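Local structure of protein involved in catabolism of external DNA (Legionella pneumophila subsp. pneumophila, 2OO3) at residues R160-I165 with T191-V196; S217-R222 with I242-Y247; L255-L260 with Y271-G276. The protein probably methylates N6 of one adenine in 23S ribosomal RNA, using S-adenosyl-L-methionine as the methyl donor. All blocks are in the same frame, centred on the assembly; numbering follows the deposited sequence. Where two conformers were deposited one is given.

Interaction 1: residues R160-I165 with T191-V196; sequences RGLIFI and TGLYCV
Ile163 and Tyr194 meet side by side across two neighbouring parallel strands. They point the same way, and Ile163 CD1 rests over one face of the Tyr194 ring, 3.9 Å from its centroid. This CH-pi contact is offset toward the rim, Ile163 CD1 lying 3.6 Å from Tyr194 CE1. Further along the same face of the sheet, Ile165 CG2 meets Val196 CG2 at 3.8 Å. The opposite face of the sheet carries Leu162 and Leu193, again side by side, with CD1 of the first 3.8 Å from CD2 of the second. Beyond them Cys195 SG sits 3.9 Å from Phe164 CE1, an oblique sulfur-aromatic contact. Phe164 CG and Cys195 SG both stand anti to their own backbone N (chi1 -172° and -178°), which sends the two groups out the same way.

Between the two side-chain layers the backbones form a regular parallel ladder. Leu193 N donates to Gly161 O, Ile163 N to Leu193 O (2.8 Å), Cys195 N to Ile163 O, and Ile165 N to Cys195 O. Together with helix 174-188 the strands form a beta-alpha-beta unit in the Rossmann-like sheet of a class I methyltransferase. A water takes over where the ladder ends, accepting from Gly161 N at 3.0 Å and lying within hydrogen-bonding reach of Thr191 O.

Farther out, helix 174-188 covers the Ile165 and Val196 face through Ile178 and Ile182, while Tyr194 OH is hydrogen-bonded to Phe189 O. Helix 14-30 lies against the opposite face, touching Leu162 and Leu193 with Leu30. Strand 161-165 leads directly into Asp166, the predicted proton acceptor, and the Phe164 side chain comes within about 4 Å of those of Asp166 and Ser102, the latter a predicted S-adenosyl-L-methionine ligand.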
loop_
_atom_site.group_PDB
_atom_site.type_symbol
_atom_site.label_atom_id
_atom_site.label_comp_id
_atom_site.label_asym_id
_atom_site.label_seq_id
_atom_site.Cartn_x
_atom_site.Cartn_y
_atom_site.Cartn_z
ATOM N N ARG A 160 -7.550 -14.941 -9.409
ATOM C CA ARG A 160 -6.805 -13.726 -9.706
ATOM C C ARG A 160 -6.908 -12.946 -8.419
ATOM O O ARG A 160 -8.021 -12.737 -7.922
ATOM C CB ARG A 160 -7.538 -12.889 -10.750
ATOM C CG ARG A 160 -7.549 -13.400 -12.153
ATOM C CD ARG A 160 -7.979 -12.258 -13.088
ATOM N NE ARG A 160 -6.939 -11.233 -13.203
ATOM C CZ ARG A 160 -7.151 -9.915 -13.300
ATOM N NH1 ARG A 160 -8.391 -9.406 -13.264
ATOM N NH2 ARG A 160 -6.112 -9.095 -13.437
ATOM N N GLY A 161 -5.782 -12.474 -7.895
ATOM C CA GLY A 161 -5.804 -11.769 -6.604
ATOM C C GLY A 161 -4.744 -10.701 -6.466
ATOM O O GLY A 161 -3.609 -10.872 -6.932
ATOM N N LEU A 162 -5.134 -9.591 -5.826
ATOM C CA LEU A 162 -4.193 -8.607 -5.285
ATOM C C LEU A 162 -4.275 -8.646 -3.743
ATOM O O LEU A 162 -5.345 -8.456 -3.139
ATOM C CB LEU A 162 -4.511 -7.223 -5.837
ATOM C CG LEU A 162 -3.768 -6.059 -5.160
ATOM C CD1 LEU A 162 -2.246 -6.283 -5.196
ATOM C CD2 LEU A 162 -4.187 -4.733 -5.812
ATOM N N ILE A 163 -3.149 -8.956 -3.104
ATOM C CA ILE A 163 -3.105 -9.080 -1.654
ATOM C C ILE A 163 -2.235 -7.914 -1.173
ATOM O O ILE A 163 -1.051 -7.848 -1.483
ATOM C CB ILE A 163 -2.544 -10.459 -1.218
ATOM C CG1 ILE A 163 -3.412 -11.629 -1.773
ATOM C CG2 ILE A 163 -2.578 -10.579 0.286
ATOM C CD1 ILE A 163 -2.863 -12.264 -3.086
ATOM N N PHE A 164 -2.854 -6.982 -0.470
ATOM C CA PHE A 164 -2.210 -5.734 -0.066
ATOM C C PHE A 164 -2.055 -5.769 1.429
ATOM O O PHE A 164 -3.036 -5.764 2.160
ATOM C CB PHE A 164 -3.053 -4.505 -0.498
ATOM C CG PHE A 164 -2.365 -3.182 -0.297
ATOM C CD1 PHE A 164 -1.307 -2.769 -1.151
ATOM C CD2 PHE A 164 -2.779 -2.330 0.711
ATOM C CE1 PHE A 164 -0.673 -1.521 -0.956
ATOM C CE2 PHE A 164 -2.140 -1.084 0.920
ATOM C CZ PHE A 164 -1.096 -0.681 0.086
ATOM N N ILE A 165 -0.795 -5.829 1.864
ATOM C CA ILE A 165 -0.441 -6.059 3.264
ATOM C C ILE A 165 0.244 -4.855 3.877
ATOM O O ILE A 165 1.371 -4.511 3.496
ATOM C CB ILE A 165 0.475 -7.308 3.353
ATOM C CG1 ILE A 165 -0.248 -8.508 2.710
ATOM C CG2 ILE A 165 0.812 -7.604 4.807
ATOM C CD1 ILE A 165 0.622 -9.679 2.355
ATOM N N THR A 191 0.545 -17.374 -8.191
ATOM C CA THR A 191 0.311 -16.407 -9.259
ATOM C C THR A 191 -0.362 -15.126 -8.761
ATOM O O THR A 191 -0.584 -14.196 -9.550
ATOM C CB THR A 191 -0.529 -16.989 -10.418
ATOM O OG1 THR A 191 -1.815 -17.383 -9.928
ATOM C CG2 THR A 191 0.195 -18.202 -11.092
ATOM N N GLY A 192 -0.663 -15.067 -7.459
ATOM C CA GLY A 192 -1.244 -13.862 -6.867
ATOM C C GLY A 192 -0.244 -12.713 -6.871
ATOM O O GLY A 192 0.975 -12.932 -6.895
ATOM N N LEU A 193 -0.756 -11.494 -6.873
ATOM C CA LEU A 193 0.089 -10.292 -6.801
ATOM C C LEU A 193 0.112 -9.909 -5.328
ATOM O O LEU A 193 -0.937 -9.558 -4.773
ATOM C CB LEU A 193 -0.500 -9.168 -7.662
ATOM C CG LEU A 193 0.480 -8.049 -8.086
ATOM C CD1 LEU A 193 -0.179 -7.088 -9.057
ATOM C CD2 LEU A 193 1.036 -7.289 -6.900
ATOM N N TYR A 194 1.265 -10.076 -4.683
ATOM C CA TYR A 194 1.449 -9.748 -3.264
ATOM C C TYR A 194 2.212 -8.413 -3.120
ATOM O O TYR A 194 3.247 -8.218 -3.750
ATOM C CB TYR A 194 2.227 -10.874 -2.549
ATOM C CG TYR A 194 1.488 -12.214 -2.573
ATOM C CD1 TYR A 194 0.641 -12.590 -1.526
ATOM C CD2 TYR A 194 1.617 -13.098 -3.657
ATOM C CE1 TYR A 194 -0.048 -13.813 -1.549
ATOM C CE2 TYR A 194 0.913 -14.348 -3.678
ATOM C CZ TYR A 194 0.092 -14.677 -2.622
ATOM O OH TYR A 194 -0.601 -15.883 -2.636
ATOM N N CYS A 195 1.681 -7.499 -2.319
ATOM C CA CYS A 195 2.326 -6.222 -2.091
ATOM C C CYS A 195 2.380 -5.969 -0.588
ATOM O O CYS A 195 1.351 -5.779 0.058
ATOM C CB CYS A 195 1.538 -5.103 -2.759
ATOM S SG CYS A 195 2.294 -3.495 -2.562
ATOM N N VAL A 196 3.579 -5.952 -0.024
ATOM C CA VAL A 196 3.708 -5.706 1.425
ATOM C C VAL A 196 4.549 -4.440 1.658
ATOM O O VAL A 196 5.628 -4.283 1.066
ATOM C CB VAL A 196 4.284 -6.940 2.170
ATOM C CG1 VAL A 196 5.639 -7.353 1.607
ATOM C CG2 VAL A 196 4.362 -6.718 3.713
HETATM O O HOH W 1 -3.383 -12.821 -9.637
#

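Interaction 2: residues S217-R222 with I242-Y247; sequences SSKSVR and IINPPY. With SO4 (sulfate ion), chain C.
The Asn244 carboxamide, the flat group that meets Lys219, is gripped at both ends. Its OD1 lies 2.9 Å from a water O and 3.8 Å from both CB and CD of Lys219, while ND2 donates to Gly192 O and Ser190 O. Next in the chain, the puckered ring of Pro245 offers its carbons to Val221: Pro245 CB and CG each lie 3.7 Å from Val221 CG1, and the two side chains meet at a slant. At another corner of the ring, Pro245 CD approaches Lys219 O at 3.5 Å.

Just before Asn244 in the chain the open end of an antiparallel beta hairpin is paired. Val221 and Ile242 are a hydrogen-bonded pair, each N donating to the other's O, and Ser220 faces Ile243 as a non-hydrogen-bonded pair. One further bond, from Asn244 N to Lys219 O (2.9 Å), continues the ladder past the strand ends, where Asn244 turns into a left-handed backbone conformation (phi 63°).

At the start of 217-222 a sulfate, probably from the crystallisation liquor, is held by Ser217 OG and Lys219 NZ, which both donate to its O1, the latter at 2.9 Å, and by Ser218 N, which donates to O4. The lysine chain bends at chi3 (-133°) and chi4 on the way to the anion, which Lys278 NZ also binds. Ser217 OG accepts from Lys219 N as well, closing an ST turn. The water beside Asn244 OD1 is also within hydrogen-bonding reach of Ser217 OG and sulfate O1 and accepts from Lys219 NZ (2.6 Å), so it bridges both segments.

The hairpin lies between strands 193-200 and 270-275 of the main sheet. Helix 174-188 packs on Ile243 through Ile182 and Tyr186, and helix 14-30 touches Ile242 on the other face through Thr22.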
loop_
_atom_site.group_PDB
_atom_site.type_symbol
_atom_site.label_atom_id
_atom_site.label_comp_id
_atom_site.label_asym_id
_atom_site.label_seq_id
_atom_site.Cartn_x
_atom_site.Cartn_y
_atom_site.Cartn_z
ATOM N N SER A 217 10.231 -15.826 -3.610
ATOM C CA SER A 217 10.145 -15.765 -5.048
ATOM C C SER A 217 11.146 -14.774 -5.597
ATOM O O SER A 217 11.431 -13.738 -4.991
ATOM C CB SER A 217 8.716 -15.368 -5.482
ATOM O OG SER A 217 8.653 -15.250 -6.887
ATOM N N SER A 218 11.685 -15.112 -6.754
ATOM C CA SER A 218 12.592 -14.255 -7.486
ATOM C C SER A 218 11.851 -13.377 -8.491
ATOM O O SER A 218 12.463 -12.519 -9.162
ATOM C CB SER A 218 13.559 -15.135 -8.263
ATOM O OG SER A 218 12.781 -16.040 -9.023
ATOM N N LYS A 219 10.543 -13.570 -8.632
ATOM C CA LYS A 219 9.797 -12.677 -9.538
ATOM C C LYS A 219 9.287 -11.551 -8.648
ATOM O O LYS A 219 8.103 -11.535 -8.243
ATOM C CB LYS A 219 8.609 -13.376 -10.206
ATOM C CG LYS A 219 8.973 -14.493 -11.191
ATOM C CD LYS A 219 7.706 -14.946 -11.940
ATOM C CE LYS A 219 7.586 -16.446 -11.980
ATOM N NZ LYS A 219 7.073 -17.010 -10.697
ATOM N N SER A 220 10.183 -10.631 -8.314
ATOM C CA SER A 220 9.904 -9.677 -7.235
ATOM C C SER A 220 10.502 -8.317 -7.577
ATOM O O SER A 220 11.443 -8.221 -8.388
ATOM C CB SER A 220 10.548 -10.202 -5.944
ATOM O OG SER A 220 11.970 -10.188 -6.070
ATOM N N VAL A 221 9.945 -7.262 -6.999
ATOM C CA VAL A 221 10.591 -5.966 -7.044
ATOM C C VAL A 221 10.509 -5.357 -5.651
ATOM O O VAL A 221 9.502 -5.532 -4.922
ATOM C CB VAL A 221 10.056 -5.042 -8.197
ATOM C CG1 VAL A 221 8.563 -4.677 -8.006
ATOM C CG2 VAL A 221 10.871 -3.764 -8.283
ATOM N N ARG A 222 11.591 -4.699 -5.256
ATOM C CA ARG A 222 11.628 -3.993 -3.995
ATOM C C ARG A 222 11.787 -2.523 -4.329
ATOM O O ARG A 222 12.629 -2.182 -5.162
ATOM C CB ARG A 222 12.824 -4.490 -3.175
ATOM C CG ARG A 222 13.343 -3.424 -2.241
ATOM C CD ARG A 222 14.147 -3.980 -1.119
ATOM N NE ARG A 222 15.508 -4.315 -1.471
ATOM C CZ ARG A 222 16.588 -3.896 -0.788
ATOM N NH1 ARG A 222 16.488 -3.090 0.275
ATOM N NH2 ARG A 222 17.789 -4.291 -1.172
ATOM N N ILE A 242 7.064 -6.405 -3.793
ATOM C CA ILE A 242 5.969 -6.876 -4.638
ATOM C C ILE A 242 6.388 -8.165 -5.308
ATOM O O ILE A 242 7.464 -8.231 -5.902
ATOM C CB ILE A 242 5.520 -5.800 -5.705
ATOM C CG1 ILE A 242 5.035 -4.524 -4.993
ATOM C CG2 ILE A 242 4.392 -6.362 -6.579
ATOM C CD1 ILE A 242 5.013 -3.286 -5.816
ATOM N N ILE A 243 5.573 -9.194 -5.129
ATOM C CA ILE A 243 5.731 -10.463 -5.835
ATOM C C ILE A 243 4.756 -10.495 -7.006
ATOM O O ILE A 243 3.577 -10.155 -6.860
ATOM C CB ILE A 243 5.443 -11.647 -4.915
ATOM C CG1 ILE A 243 6.416 -11.612 -3.713
ATOM C CG2 ILE A 243 5.560 -13.004 -5.683
ATOM C CD1 ILE A 243 6.057 -12.608 -2.553
ATOM N N ASN A 244 5.275 -10.892 -8.160
ATOM C CA ASN A 244 4.551 -10.876 -9.426
ATOM C C ASN A 244 4.159 -9.466 -9.852
ATOM O O ASN A 244 2.999 -9.202 -10.178
ATOM C CB ASN A 244 3.364 -11.842 -9.340
ATOM C CG ASN A 244 3.838 -13.294 -9.188
ATOM O OD1 ASN A 244 4.853 -13.694 -9.785
ATOM N ND2 ASN A 244 3.128 -14.074 -8.387
ATOM N N PRO A 245 5.133 -8.533 -9.844
ATOM C CA PRO A 245 4.713 -7.199 -10.219
ATOM C C PRO A 245 4.325 -7.123 -11.706
ATOM O O PRO A 245 4.828 -7.922 -12.531
ATOM C CB PRO A 245 5.952 -6.345 -9.939
ATOM C CG PRO A 245 7.115 -7.309 -10.121
ATOM C CD PRO A 245 6.579 -8.606 -9.532
ATOM N N PRO A 246 3.427 -6.181 -12.046
ATOM C CA PRO A 246 2.953 -6.036 -13.413
ATOM C C PRO A 246 4.031 -5.589 -14.351
ATOM O O PRO A 246 5.026 -4.926 -13.948
ATOM C CB PRO A 246 1.908 -4.936 -13.309
ATOM C CG PRO A 246 1.483 -4.950 -11.820
ATOM C CD PRO A 246 2.797 -5.197 -11.152
ATOM N N TYR A 247 3.855 -6.060 -15.578
ATOM C CA TYR A 247 4.362 -5.443 -16.778
ATOM C C TYR A 247 4.339 -3.912 -16.742
ATOM O O TYR A 247 3.256 -3.272 -16.674
ATOM C CB TYR A 247 3.491 -5.903 -17.968
ATOM C CG TYR A 247 4.131 -5.673 -19.323
ATOM C CD1 TYR A 247 5.423 -6.157 -19.603
ATOM C CD2 TYR A 247 3.450 -4.964 -20.330
ATOM C CE1 TYR A 247 6.024 -5.943 -20.860
ATOM C CE2 TYR A 247 4.034 -4.746 -21.581
ATOM C CZ TYR A 247 5.316 -5.237 -21.837
ATOM O OH TYR A 247 5.882 -5.031 -23.077
HETATM S S SO4 C . 10.084 -18.279 -8.506
HETATM O O1 SO4 C . 9.266 -17.099 -8.764
HETATM O O2 SO4 C . 9.364 -19.147 -7.574
HETATM O O3 SO4 C . 10.297 -18.977 -9.772
HETATM O O4 SO4 C . 11.362 -17.923 -7.900
HETATM O O HOH W 2 6.382 -15.765 -8.466
#

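Interaction 3: residues L255-L260 with Y271-G276; sequences LVLETL and YMIESG
Tyr271 takes the crowded position for its first side-chain torsion, CG lying between the backbone N and the carbonyl carbon (chi1 74°), which puts CG on the side of segment 255-260. The helix backbone places Leu257 CB over one face of the ring, 4.0 Å from the centroid, in a CH-pi contact whose closest atom is Tyr271 CG at 3.6 Å. The backbone N of Glu258 lies over the ring as well. Leu257 CG is anti to its carbonyl carbon (chi1 -66°), and from there Leu257 CD1 reaches Ile273 CG1 at 3.8 Å, so one leucine spans two strand residues.

Near the phenol end, Glu258 CG approaches Tyr271 OH at 3.6 Å. Helix and strand run nearly antiparallel, at 166°, their axes 8.9 Å apart at closest, and the strand is the last in the main sheet. Helix 14-30 backs Leu257 with Ile18, and Ile253 of helix 249-263 supports Ile273.

No hydrogen bond spans the two segments. The Glu258 carboxylate instead forms a salt bridge with Lys254 on its own helix, so what joins helix to strand is aliphatic and CH-pi packing, sensitive to shape more than to charge.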
loop_
_atom_site.group_PDB
_atom_site.type_symbol
_atom_site.label_atom_id
_atom_site.label_comp_id
_atom_site.label_asym_id
_atom_site.label_seq_id
_atom_site.Cartn_x
_atom_site.Cartn_y
_atom_site.Cartn_z
ATOM N N LEU A 255 9.526 6.677 -12.084
ATOM C CA LEU A 255 9.056 8.048 -12.310
ATOM C C LEU A 255 8.374 8.570 -11.046
ATOM O O LEU A 255 8.596 9.712 -10.638
ATOM C CB LEU A 255 8.087 8.168 -13.504
ATOM C CG LEU A 255 7.571 9.620 -13.781
ATOM C CD1 LEU A 255 8.669 10.692 -13.822
ATOM C CD2 LEU A 255 6.699 9.732 -15.052
ATOM N N VAL A 256 7.551 7.735 -10.419
ATOM C CA VAL A 256 6.844 8.184 -9.226
ATOM C C VAL A 256 7.873 8.554 -8.138
ATOM O O VAL A 256 7.823 9.644 -7.564
ATOM C CB VAL A 256 5.880 7.097 -8.692
ATOM C CG1 VAL A 256 5.374 7.449 -7.235
ATOM C CG2 VAL A 256 4.677 6.902 -9.662
ATOM N N LEU A 257 8.788 7.627 -7.852
ATOM C CA LEU A 257 9.785 7.827 -6.789
ATOM C C LEU A 257 10.680 9.031 -7.059
ATOM O O LEU A 257 10.961 9.798 -6.137
ATOM C CB LEU A 257 10.643 6.571 -6.581
ATOM C CG LEU A 257 9.905 5.333 -6.045
ATOM C CD1 LEU A 257 10.747 4.052 -6.235
ATOM C CD2 LEU A 257 9.556 5.522 -4.561
ATOM N N GLU A 258 11.119 9.216 -8.310
ATOM C CA GLU A 258 11.886 10.425 -8.654
ATOM C C GLU A 258 11.097 11.669 -8.333
ATOM O O GLU A 258 11.637 12.608 -7.746
ATOM C CB GLU A 258 12.223 10.507 -10.138
ATOM C CG GLU A 258 13.084 9.415 -10.712
ATOM C CD GLU A 258 13.460 9.774 -12.150
ATOM O OE1 GLU A 258 13.961 8.893 -12.883
ATOM O OE2 GLU A 258 13.246 10.968 -12.525
ATOM N N THR A 259 9.826 11.707 -8.754
ATOM C CA THR A 259 8.960 12.851 -8.432
ATOM C C THR A 259 8.847 13.104 -6.919
ATOM O O THR A 259 8.981 14.248 -6.457
ATOM C CB THR A 259 7.546 12.711 -9.066
ATOM O OG1 THR A 259 7.700 12.519 -10.470
ATOM C CG2 THR A 259 6.732 13.941 -8.860
ATOM N N LEU A 260 8.598 12.051 -6.149
ATOM C CA LEU A 260 8.456 12.207 -4.687
ATOM C C LEU A 260 9.718 12.777 -3.979
ATOM O O LEU A 260 9.620 13.549 -3.006
ATOM C CB LEU A 260 8.013 10.874 -4.057
ATOM C CG LEU A 260 6.602 10.431 -4.490
ATOM C CD1 LEU A 260 6.276 9.133 -3.785
ATOM C CD2 LEU A 260 5.556 11.539 -4.125
ATOM N N TYR A 271 15.873 7.176 -3.421
ATOM C CA TYR A 271 15.006 6.019 -3.625
ATOM C C TYR A 271 15.884 4.930 -4.226
ATOM O O TYR A 271 16.998 5.195 -4.740
ATOM C CB TYR A 271 13.818 6.365 -4.574
ATOM C CG TYR A 271 14.215 6.485 -6.036
ATOM C CD1 TYR A 271 14.238 5.360 -6.865
ATOM C CD2 TYR A 271 14.574 7.726 -6.593
ATOM C CE1 TYR A 271 14.622 5.451 -8.211
ATOM C CE2 TYR A 271 14.962 7.833 -7.953
ATOM C CZ TYR A 271 14.979 6.693 -8.741
ATOM O OH TYR A 271 15.362 6.769 -10.070
ATOM N N MET A 272 15.381 3.706 -4.185
ATOM C CA MET A 272 15.981 2.615 -4.917
ATOM C C MET A 272 14.895 1.652 -5.386
ATOM O O MET A 272 13.780 1.613 -4.845
ATOM C CB MET A 272 16.989 1.881 -4.030
ATOM C CG MET A 272 16.360 1.139 -2.839
ATOM S SD MET A 272 15.862 -0.585 -3.178
ATOM C CE MET A 272 17.363 -1.410 -2.682
ATOM N N ILE A 273 15.237 0.876 -6.399
ATOM C CA ILE A 273 14.370 -0.112 -6.996
ATOM C C ILE A 273 15.318 -1.272 -7.280
ATOM O O ILE A 273 16.404 -1.064 -7.863
ATOM C CB ILE A 273 13.785 0.348 -8.344
ATOM C CG1 ILE A 273 12.950 1.608 -8.190
ATOM C CG2 ILE A 273 12.879 -0.740 -8.962
ATOM C CD1 ILE A 273 12.613 2.191 -9.525
ATOM N N GLU A 274 14.942 -2.464 -6.835
ATOM C CA GLU A 274 15.750 -3.647 -7.058
ATOM C C GLU A 274 14.835 -4.793 -7.433
ATOM O O GLU A 274 13.897 -5.113 -6.708
ATOM C CB GLU A 274 16.495 -3.972 -5.776
ATOM C CG GLU A 274 17.081 -5.344 -5.657
ATOM C CD GLU A 274 17.991 -5.417 -4.441
ATOM O OE1 GLU A 274 17.529 -5.872 -3.368
ATOM O OE2 GLU A 274 19.139 -4.933 -4.553
ATOM N N SER A 275 15.106 -5.425 -8.563
ATOM C CA SER A 275 14.267 -6.523 -8.953
ATOM C C SER A 275 14.972 -7.853 -8.739
ATOM O O SER A 275 16.221 -7.949 -8.761
ATOM C CB SER A 275 13.862 -6.344 -10.393
ATOM O OG SER A 275 15.032 -6.332 -11.188
ATOM N N GLY A 276 14.165 -8.889 -8.533
ATOM C CA GLY A 276 14.690 -10.227 -8.313
ATOM C C GLY A 276 15.370 -10.800 -9.534
ATOM O O GLY A 276 15.347 -10.209 -10.624
#

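Overall arrangement
Read from the N terminus, the three contacts come in series; none nests within another or crosses it. Interaction 1 closes the crossover that passes through helix 174-188, interaction 2 the hairpin of strands 220-226 and 237-243, and interaction 3 the short connection from helix 249-263 back to strand 270-275. The sheet links them laterally. Tyr194 O probably accepts from Ile243 N, joining interactions 1 and 2, while a salt bridge between Arg222 and Glu274 joins 2 to 3. Interactions 1 and 3 do not touch, with nearest atoms about 11 Å apart. Together they run from the parallel core of the sheet to its antiparallel edge.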